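Local coordinates for protein carboxyl esterase NP (Bacillus subtilis, PDB 4CCW) that hydrolyses carboxylic esters to an alcohol and a carboxylate, as a carboxylesterase of the alpha/beta hydrolase fold, at residues Pro8-Asn13 against Val204-Gly209; Ser26-Arg31 against His45-Gly50; Gly62-Ser67 against Lys198-Gly203. One frame throughout, in Å; residues are numbered along the deposited sequence.

Interaction 1 (Pro8-Asn13 against Val204-Gly209); sequences PELSDN and VMWQDG
The indole of Trp-206 is met obliquely by Leu-10, Ser-11 and Asn-13, while water 1 and Asp-208, two residues on, through OD1, sit in plane at its edge. Leu-10 lies at about a right angle to it and brings CD2 to within 3.4 Å of Trp-206 CZ2, a close apolar touch on the six-membered ring. On the pyrrole side, Asn-13 CB comes to 4.0 Å from Trp-206 CD1. The indole N-H gives its hydrogen to water 1, which also accepts from the backbone N of Ser-11. The carboxylate of Asp-208 takes a hydrogen bond of 2.7 Å at OD1 from Ser-11 OG, on the syn side and 28° out of its plane; CG of Asp-208 stands between its backbone N and carbonyl carbon (chi1 53°). Its other oxygen, OD2, receives a longer bond from water 3, which is held in turn by the backbone N of Asn-13. The amide of Asn-13 donates through ND2 to water 2 at 2.8 Å, and this water accepts from Gln-207 N as well. An alanine in place of Trp-206 would probably open a gap beside Leu-10 CD2 and leave water 1 without its indole donor. Ser-11 OG also bonds to Gly-14 N, and the Asp-208 carboxylate beside this helix start would probably be favoured by the helix dipole. This is a serine N-cap on helix 12-24, tied at the surface to the loop that leaves the C-terminal end of helix 194-205.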
loop_
_atom_site.group_PDB
_atom_site.type_symbol
_atom_site.label_atom_id
_atom_site.label_comp_id
_atom_site.label_asym_id
_atom_site.label_seq_id
_atom_site.Cartn_x
_atom_site.Cartn_y
_atom_site.Cartn_z
ATOM N N PRO A 8 1.168 -18.764 20.835
ATOM C CA PRO A 8 0.736 -18.696 19.446
ATOM C C PRO A 8 -0.648 -19.302 19.251
ATOM O O PRO A 8 -1.109 -20.063 20.107
ATOM C CB PRO A 8 1.778 -19.553 18.710
ATOM C CG PRO A 8 2.924 -19.740 19.662
ATOM C CD PRO A 8 2.609 -19.038 20.950
ATOM N N GLU A 9 -1.309 -18.938 18.149
ATOM C CA GLU A 9 -2.508 -19.641 17.667
ATOM C C GLU A 9 -2.930 -19.240 16.245
ATOM O O GLU A 9 -3.884 -18.479 16.047
ATOM C CB GLU A 9 -3.689 -19.533 18.645
ATOM C CG GLU A 9 -4.743 -20.622 18.463
ATOM C CD GLU A 9 -4.165 -22.034 18.478
ATOM O OE1 GLU A 9 -3.590 -22.465 17.453
ATOM O OE2 GLU A 9 -4.298 -22.722 19.513
ATOM N N LEU A 10 -2.193 -19.765 15.268
ATOM C CA LEU A 10 -2.531 -19.645 13.858
ATOM C C LEU A 10 -3.266 -20.890 13.385
ATOM O O LEU A 10 -2.864 -22.006 13.702
ATOM C CB LEU A 10 -1.259 -19.460 13.018
ATOM C CG LEU A 10 -0.753 -18.040 12.739
ATOM C CD1 LEU A 10 0.679 -18.055 12.230
ATOM C CD2 LEU A 10 -1.655 -17.334 11.748
ATOM N N SER A 11 -4.330 -20.701 12.605
ATOM C CA SER A 11 -5.024 -21.831 11.985
ATOM C C SER A 11 -4.134 -22.496 10.928
ATOM O O SER A 11 -3.094 -21.945 10.556
ATOM C CB SER A 11 -6.356 -21.381 11.375
ATOM O OG SER A 11 -6.165 -20.576 10.219
ATOM N N ASP A 12 -4.535 -23.677 10.450
ATOM C CA ASP A 12 -3.846 -24.317 9.321
ATOM C C ASP A 12 -3.766 -23.389 8.084
ATOM O O ASP A 12 -2.743 -23.349 7.392
ATOM C CB ASP A 12 -4.513 -25.644 8.956
ATOM C CG ASP A 12 -4.456 -26.673 10.087
ATOM O OD1 ASP A 12 -3.836 -26.414 11.141
ATOM O OD2 ASP A 12 -5.028 -27.764 9.907
ATOM N N ASN A 13 -4.832 -22.639 7.821
ATOM C CA ASN A 13 -4.836 -21.674 6.711
ATOM C C ASN A 13 -3.896 -20.502 6.951
ATOM O O ASN A 13 -3.323 -19.952 6.008
ATOM C CB ASN A 13 -6.256 -21.178 6.421
ATOM C CG ASN A 13 -7.112 -22.233 5.743
ATOM O OD1 ASN A 13 -6.643 -23.337 5.459
ATOM N ND2 ASN A 13 -8.369 -21.904 5.483
ATOM N N VAL A 204 -6.439 -14.983 0.637
ATOM C CA VAL A 204 -7.888 -15.004 0.448
ATOM C C VAL A 204 -8.521 -16.222 1.136
ATOM O O VAL A 204 -9.598 -16.115 1.722
ATOM C CB VAL A 204 -8.264 -14.945 -1.048
ATOM C CG1 VAL A 204 -9.749 -15.169 -1.249
ATOM C CG2 VAL A 204 -7.843 -13.594 -1.634
ATOM N N MET A 205 -7.826 -17.357 1.090
ATOM C CA MET A 205 -8.305 -18.582 1.738
ATOM C C MET A 205 -8.204 -18.522 3.271
ATOM O O MET A 205 -8.911 -19.260 3.969
ATOM C CB MET A 205 -7.582 -19.813 1.175
ATOM C CG MET A 205 -7.886 -20.097 -0.294
ATOM S SD MET A 205 -6.791 -21.315 -1.065
ATOM C CE MET A 205 -7.686 -21.703 -2.565
ATOM N N TRP A 206 -7.343 -17.647 3.790
ATOM C CA TRP A 206 -7.194 -17.471 5.235
ATOM C C TRP A 206 -8.229 -16.515 5.768
ATOM O O TRP A 206 -8.060 -15.291 5.717
ATOM C CB TRP A 206 -5.769 -17.022 5.584
ATOM C CG TRP A 206 -5.501 -16.856 7.062
ATOM C CD1 TRP A 206 -6.074 -17.561 8.122
ATOM C CD2 TRP A 206 -4.550 -15.932 7.694
ATOM N NE1 TRP A 206 -5.570 -17.134 9.322
ATOM C CE2 TRP A 206 -4.648 -16.167 9.140
ATOM C CE3 TRP A 206 -3.656 -14.977 7.226
ATOM C CZ2 TRP A 206 -3.885 -15.455 10.054
ATOM C CZ3 TRP A 206 -2.891 -14.261 8.159
ATOM C CH2 TRP A 206 -3.004 -14.499 9.539
ATOM N N GLN A 207 -9.315 -17.082 6.292
ATOM C CA GLN A 207 -10.504 -16.307 6.660
ATOM C C GLN A 207 -10.875 -16.389 8.141
ATOM O O GLN A 207 -11.767 -15.672 8.603
ATOM C CB GLN A 207 -11.696 -16.738 5.798
ATOM C CG GLN A 207 -11.495 -16.503 4.309
ATOM C CD GLN A 207 -12.614 -17.074 3.462
ATOM O OE1 GLN A 207 -12.403 -18.000 2.675
ATOM N NE2 GLN A 207 -13.814 -16.524 3.621
ATOM N N ASP A 208 -10.189 -17.257 8.880
ATOM C CA ASP A 208 -10.505 -17.485 10.291
ATOM C C ASP A 208 -9.533 -16.798 11.256
ATOM O O ASP A 208 -9.471 -17.141 12.442
ATOM C CB ASP A 208 -10.627 -18.989 10.590
ATOM C CG ASP A 208 -9.410 -19.798 10.139
ATOM O OD1 ASP A 208 -8.396 -19.209 9.713
ATOM O OD2 ASP A 208 -9.475 -21.047 10.217
ATOM N N GLY A 209 -8.785 -15.826 10.738
ATOM C CA GLY A 209 -7.855 -15.049 11.547
ATOM C C GLY A 209 -8.509 -13.790 12.081
ATOM O O GLY A 209 -9.711 -13.779 12.373
HETATM O O HOH W 1 -5.404 -17.736 12.328
HETATM O O HOH W 2 -9.560 -19.790 6.910
HETATM O O HOH W 3 -7.528 -23.262 8.807
#

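Interaction 2 (Ser26-Arg31 against His45-Gly50)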
loop_
_atom_site.group_PDB
_atom_site.type_symbol
_atom_site.label_atom_id
_atom_site.label_comp_id
_atom_site.label_asym_id
_atom_site.label_seq_id
_atom_site.Cartn_x
_atom_site.Cartn_y
_atom_site.Cartn_z
ATOM N N SER A 26 11.549 -14.643 -1.390
ATOM C CA SER A 26 12.657 -15.100 -2.224
ATOM C C SER A 26 12.709 -14.367 -3.573
ATOM O O SER A 26 13.701 -14.481 -4.302
ATOM C CB SER A 26 12.598 -16.618 -2.430
ATOM O OG SER A 26 11.576 -16.973 -3.345
ATOM N N LEU A 27 11.642 -13.630 -3.892
ATOM C CA LEU A 27 11.593 -12.773 -5.083
ATOM C C LEU A 27 12.266 -11.411 -4.861
ATOM O O LEU A 27 12.376 -10.603 -5.802
ATOM C CB LEU A 27 10.149 -12.558 -5.553
ATOM C CG LEU A 27 9.231 -13.758 -5.816
ATOM C CD1 LEU A 27 7.814 -13.284 -6.111
ATOM C CD2 LEU A 27 9.758 -14.648 -6.935
ATOM N N TRP A 28 12.694 -11.166 -3.613
ATOM C CA TRP A 28 13.384 -9.938 -3.221
ATOM C C TRP A 28 14.815 -10.027 -3.706
ATOM O O TRP A 28 15.560 -10.911 -3.265
ATOM C CB TRP A 28 13.365 -9.837 -1.704
ATOM C CG TRP A 28 13.224 -8.458 -1.114
ATOM C CD1 TRP A 28 14.241 -7.605 -0.682
ATOM C CD2 TRP A 28 11.972 -7.741 -0.816
ATOM N NE1 TRP A 28 13.721 -6.443 -0.172
ATOM C CE2 TRP A 28 12.365 -6.459 -0.224
ATOM C CE3 TRP A 28 10.617 -8.021 -0.984
ATOM C CZ2 TRP A 28 11.428 -5.516 0.176
ATOM C CZ3 TRP A 28 9.681 -7.063 -0.581
ATOM C CH2 TRP A 28 10.077 -5.839 -0.013
ATOM N N PRO A 29 15.225 -9.132 -4.631
ATOM C CA PRO A 29 16.555 -9.274 -5.252
ATOM C C PRO A 29 17.682 -8.550 -4.520
ATOM O O PRO A 29 18.756 -8.334 -5.096
ATOM C CB PRO A 29 16.349 -8.657 -6.634
ATOM C CG PRO A 29 15.303 -7.619 -6.419
ATOM C CD PRO A 29 14.476 -8.003 -5.213
ATOM N N VAL A 30 17.447 -8.183 -3.266
ATOM C CA VAL A 30 18.462 -7.512 -2.460
ATOM C C VAL A 30 18.426 -8.048 -1.026
ATOM O O VAL A 30 17.441 -8.654 -0.618
ATOM C CB VAL A 30 18.296 -5.970 -2.525
ATOM C CG1 VAL A 30 17.147 -5.491 -1.642
ATOM C CG2 VAL A 30 19.594 -5.270 -2.159
ATOM N N ARG A 31 19.506 -7.850 -0.271
ATOM C CA ARG A 31 19.549 -8.300 1.119
ATOM C C ARG A 31 18.509 -7.559 1.953
ATOM O O ARG A 31 18.422 -6.329 1.913
ATOM C CB ARG A 31 20.940 -8.104 1.733
ATOM C CG ARG A 31 21.302 -9.197 2.728
ATOM C CD ARG A 31 22.321 -8.771 3.778
ATOM N NE ARG A 31 23.449 -8.011 3.238
ATOM C CZ ARG A 31 23.766 -6.770 3.607
ATOM N NH1 ARG A 31 23.047 -6.134 4.526
ATOM N NH2 ARG A 31 24.808 -6.163 3.060
ATOM N N HIS A 45 4.863 -6.000 11.126
ATOM C CA HIS A 45 5.931 -6.635 10.377
ATOM C C HIS A 45 6.557 -5.665 9.409
ATOM O O HIS A 45 5.860 -4.903 8.724
ATOM C CB HIS A 45 5.393 -7.880 9.672
ATOM C CG HIS A 45 6.463 -8.751 9.070
ATOM N ND1 HIS A 45 6.793 -8.696 7.766
ATOM C CD2 HIS A 45 7.289 -9.708 9.643
ATOM C CE1 HIS A 45 7.789 -9.570 7.520
ATOM N NE2 HIS A 45 8.087 -10.191 8.667
ATOM N N VAL A 46 7.886 -5.659 9.380
ATOM C CA VAL A 46 8.654 -4.745 8.531
ATOM C C VAL A 46 9.763 -5.513 7.822
ATOM O O VAL A 46 10.415 -6.388 8.411
ATOM C CB VAL A 46 9.279 -3.583 9.351
ATOM C CG1 VAL A 46 10.005 -2.585 8.446
ATOM C CG2 VAL A 46 8.222 -2.848 10.153
ATOM N N ILE A 47 9.961 -5.181 6.549
ATOM C CA ILE A 47 11.101 -5.661 5.772
ATOM C C ILE A 47 12.013 -4.465 5.448
ATOM O O ILE A 47 11.586 -3.510 4.788
ATOM C CB ILE A 47 10.638 -6.335 4.468
ATOM C CG1 ILE A 47 9.592 -7.411 4.768
ATOM C CG2 ILE A 47 11.823 -6.942 3.733
ATOM C CD1 ILE A 47 8.698 -7.743 3.600
ATOM N N ALA A 48 13.257 -4.503 5.930
ATOM C CA ALA A 48 14.218 -3.425 5.685
ATOM C C ALA A 48 15.264 -3.825 4.654
ATOM O O ALA A 48 15.778 -4.939 4.684
ATOM C CB ALA A 48 14.896 -2.994 6.982
ATOM N N SER A 49 15.564 -2.897 3.751
ATOM C CA SER A 49 16.595 -3.066 2.732
ATOM C C SER A 49 17.354 -1.751 2.576
ATOM O O SER A 49 16.860 -0.695 2.967
ATOM C CB SER A 49 15.947 -3.413 1.388
ATOM O OG SER A 49 14.972 -4.421 1.518
ATOM N N GLY A 50 18.541 -1.805 1.977
ATOM C CA GLY A 50 19.278 -0.582 1.662
ATOM C C GLY A 50 20.258 -0.171 2.743
ATOM O O GLY A 50 20.223 -0.716 3.852
HETATM O O HOH W 4 19.643 -4.295 0.931
#
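Trp-28, a buried residue of the loop before strand 32-39, is the first from Ser-26 onward to reach strand 42-49. Its indole N-H points at Ser-49 OG, with NE1 2.9 Å from that oxygen, an N-H...O angle of 158° and the acceptor only 13° out of the ring plane. Ser-49 has OG anti to its carbonyl carbon and beside its backbone N (chi1 -47°), which sets the oxygen at the edge of the indole. Over one face of the same ring lies Ile-47 CG2, a CH-pi contact 4.2 Å from the centroid of the six-membered ring and displaced toward the rim. Trp-28 also touches Ile-74 of helix 74-80 and Ala-85 of strand 82-86. Val-30 follows, its CG1 resting on Ser-49 CB at 3.9 Å. At Arg-31 the backbone takes over: its carbonyl O accepts from water 4, and that water accepts from Gly-50 N, so the loop and the end of the strand are linked through solvent. The single polar atom of the buried indole thus has a nearly in-plane, fairly straight partner, and with a methyl over the face the ring's rotation is likely to be restricted.

Interaction 3 (Gly62-Ser67 against Lys198-Gly203). With VKC ((2-hydroxyethoxy)acetic acid), chain B.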
loop_
_atom_site.group_PDB
_atom_site.type_symbol
_atom_site.label_atom_id
_atom_site.label_comp_id
_atom_site.label_asym_id
_atom_site.label_seq_id
_atom_site.Cartn_x
_atom_site.Cartn_y
_atom_site.Cartn_z
ATOM N N GLY A 62 -0.503 -2.334 -1.363
ATOM C CA GLY A 62 -1.938 -2.345 -1.702
ATOM C C GLY A 62 -2.723 -3.362 -0.891
ATOM O O GLY A 62 -2.138 -4.286 -0.330
ATOM N N ALA A 63 -4.042 -3.199 -0.830
ATOM C CA ALA A 63 -4.892 -4.102 -0.036
ATOM C C ALA A 63 -4.674 -5.565 -0.409
ATOM O O ALA A 63 -4.615 -5.901 -1.585
ATOM C CB ALA A 63 -6.376 -3.750 -0.180
ATOM N N LEU A 64 -4.535 -6.406 0.613
ATOM C CA LEU A 64 -4.506 -7.877 0.488
ATOM C C LEU A 64 -3.211 -8.446 -0.107
ATOM O O LEU A 64 -3.051 -9.673 -0.177
ATOM C CB LEU A 64 -5.721 -8.404 -0.291
ATOM C CG LEU A 64 -7.126 -7.941 0.108
ATOM C CD1 LEU A 64 -8.119 -8.648 -0.799
ATOM C CD2 LEU A 64 -7.437 -8.204 1.578
ATOM N N PHE A 65 -2.296 -7.555 -0.497
ATOM C CA PHE A 65 -1.088 -7.927 -1.239
ATOM C C PHE A 65 0.152 -8.127 -0.356
ATOM O O PHE A 65 1.069 -8.842 -0.742
ATOM C CB PHE A 65 -0.784 -6.870 -2.320
ATOM C CG PHE A 65 -1.450 -7.125 -3.652
ATOM C CD1 PHE A 65 -2.624 -7.869 -3.749
ATOM C CD2 PHE A 65 -0.889 -6.608 -4.824
ATOM C CE1 PHE A 65 -3.225 -8.090 -4.983
ATOM C CE2 PHE A 65 -1.480 -6.837 -6.058
ATOM C CZ PHE A 65 -2.655 -7.568 -6.137
ATOM N N SER A 66 0.162 -7.497 0.819
ATOM C CA SER A 66 1.324 -7.447 1.738
ATOM C C SER A 66 2.539 -6.687 1.194
ATOM O O SER A 66 2.590 -6.293 0.022
ATOM C CB SER A 66 1.749 -8.859 2.218
ATOM O OG SER A 66 2.618 -9.482 1.287
ATOM N N SER A 67 3.550 -6.532 2.050
ATOM C CA SER A 67 4.797 -5.876 1.682
ATOM C C SER A 67 5.615 -6.631 0.636
ATOM O O SER A 67 6.512 -6.059 0.015
ATOM C CB SER A 67 5.650 -5.662 2.925
ATOM O OG SER A 67 5.077 -4.661 3.735
ATOM N N LYS A 198 0.303 -17.149 -5.670
ATOM C CA LYS A 198 0.061 -18.214 -4.697
ATOM C C LYS A 198 -0.158 -17.657 -3.295
ATOM O O LYS A 198 -1.036 -18.132 -2.569
ATOM C CB LYS A 198 1.206 -19.237 -4.680
ATOM C CG LYS A 198 1.086 -20.342 -5.718
ATOM C CD LYS A 198 2.173 -21.387 -5.508
ATOM C CE LYS A 198 2.003 -22.581 -6.438
ATOM N NZ LYS A 198 2.796 -23.760 -5.989
ATOM N N GLN A 199 0.641 -16.654 -2.924
ATOM C CA GLN A 199 0.488 -15.975 -1.638
ATOM C C GLN A 199 -0.829 -15.208 -1.546
ATOM O O GLN A 199 -1.512 -15.235 -0.518
ATOM C CB GLN A 199 1.676 -15.041 -1.359
ATOM C CG GLN A 199 1.579 -14.301 -0.027
ATOM C CD GLN A 199 2.487 -13.088 0.067
ATOM O OE1 GLN A 199 3.341 -12.864 -0.784
ATOM N NE2 GLN A 199 2.311 -12.309 1.118
ATOM N N PHE A 200 -1.174 -14.505 -2.617
ATOM C CA PHE A 200 -2.406 -13.728 -2.647
ATOM C C PHE A 200 -3.603 -14.673 -2.471
ATOM O O PHE A 200 -4.505 -14.396 -1.679
ATOM C CB PHE A 200 -2.494 -12.911 -3.944
ATOM C CG PHE A 200 -3.805 -12.205 -4.131
ATOM C CD1 PHE A 200 -4.179 -11.160 -3.289
ATOM C CD2 PHE A 200 -4.660 -12.563 -5.172
ATOM C CE1 PHE A 200 -5.388 -10.505 -3.461
ATOM C CE2 PHE A 200 -5.868 -11.911 -5.351
ATOM C CZ PHE A 200 -6.235 -10.873 -4.498
ATOM N N GLN A 201 -3.579 -15.797 -3.184
ATOM C CA GLN A 201 -4.608 -16.822 -3.061
ATOM C C GLN A 201 -4.703 -17.354 -1.628
ATOM O O GLN A 201 -5.813 -17.500 -1.088
ATOM C CB GLN A 201 -4.333 -17.976 -4.041
ATOM C CG GLN A 201 -4.337 -17.561 -5.508
ATOM C CD GLN A 201 -4.198 -18.734 -6.468
ATOM O OE1 GLN A 201 -3.113 -19.307 -6.623
ATOM N NE2 GLN A 201 -5.291 -19.082 -7.136
ATOM N N ALA A 202 -3.548 -17.637 -1.017
ATOM C CA ALA A 202 -3.524 -18.216 0.330
ATOM C C ALA A 202 -4.067 -17.208 1.338
ATOM O O ALA A 202 -4.760 -17.576 2.290
ATOM C CB ALA A 202 -2.125 -18.703 0.709
ATOM N N GLY A 203 -3.800 -15.928 1.081
ATOM C CA GLY A 203 -4.365 -14.852 1.876
ATOM C C GLY A 203 -5.876 -14.864 1.842
ATOM O O GLY A 203 -6.521 -14.790 2.889
HETATM C C VKC B . -6.634 -4.770 -3.958
HETATM O O VKC B . -7.122 -3.651 -4.223
HETATM C CA VKC B . -7.493 -5.786 -3.241
HETATM C CD VKC B . -10.240 -5.595 -0.938
HETATM C CG VKC B . -9.702 -5.848 -2.347
HETATM O OAD VKC B . -8.508 -5.100 -2.514
HETATM O OE1 VKC B . -10.861 -6.780 -0.417
HETATM O OXT VKC B . -5.460 -5.073 -4.263
HETATM O O HOH W 5 -4.729 -12.125 0.156
#
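Phe-200 has CG anti to its backbone N (chi1 173°), which carries CG out from helix 194-205; from there the ring meets Leu-64 and Phe-65. The edge of the Phe-65 ring is directed at the face of Phe-200 in an offset edge-to-face pair, with centroids 5.2 Å apart and planes at 76°. CE1 of Phe-65 makes the close approach, 3.6 Å from Phe-200 CE1. The carbonyl O of Leu-64 lies at the edge of the Phe-200 ring, near its plane, and Leu-64 CB is 3.8 Å from Phe-200 CE1. That carbonyl O also accepts from water 5, which donates to Phe-200 O as well and so joins loop to helix. In alpha/beta hydrolases the loop of this place, here after strand 56-60, commonly contributes to the oxyanion hole, and in this chain it lines the pocket that holds (2-hydroxyethoxy)acetic acid. Leu-64 CD1 is 3.3 Å from the ligand's OE1, whereas the ligand's OXT sits over one face of Phe-65, offset toward the rim. Ala-63 N bonds to Ser-129 OG, consistent with a place next to the probable nucleophile. Gln-199, extended beyond CG, provides a direct polar link: its NE2 donates to Ser-66 OG at 2.8 Å, bent to 137° and with the oxygen tilted from the amide plane. Ser-66 OG in turn donates to Phe-65 O at 2.6 Å. The other end of the amide, Gln-199 OE1, is hydrogen-bonded to Thr-68 OG1 and Ser-24 OG, while NE2 has a further bond to Tyr-17 OH.

Overall arrangement
Interaction 1 is a surface contact, its centre about 22 Å from the centre of the chain, whereas interactions 2 and 3 are buried. Interactions 1 and 3 share helix 194-205: its body meets the pocket loop in interaction 3, and the loop beyond its end meets the start of helix 12-24 in interaction 1. Interaction 2 lies on strand 42-49, and it touches interaction 3 by packing, Trp-28 CZ3 being 3.4 Å from Ser-67 O. The chemistry follows the place: three waters and a carboxylate at the surface, one direct indole bond with methyl packing where a loop lies against strand 42-49, and paired phenyl rings with an amide network beside the ligand.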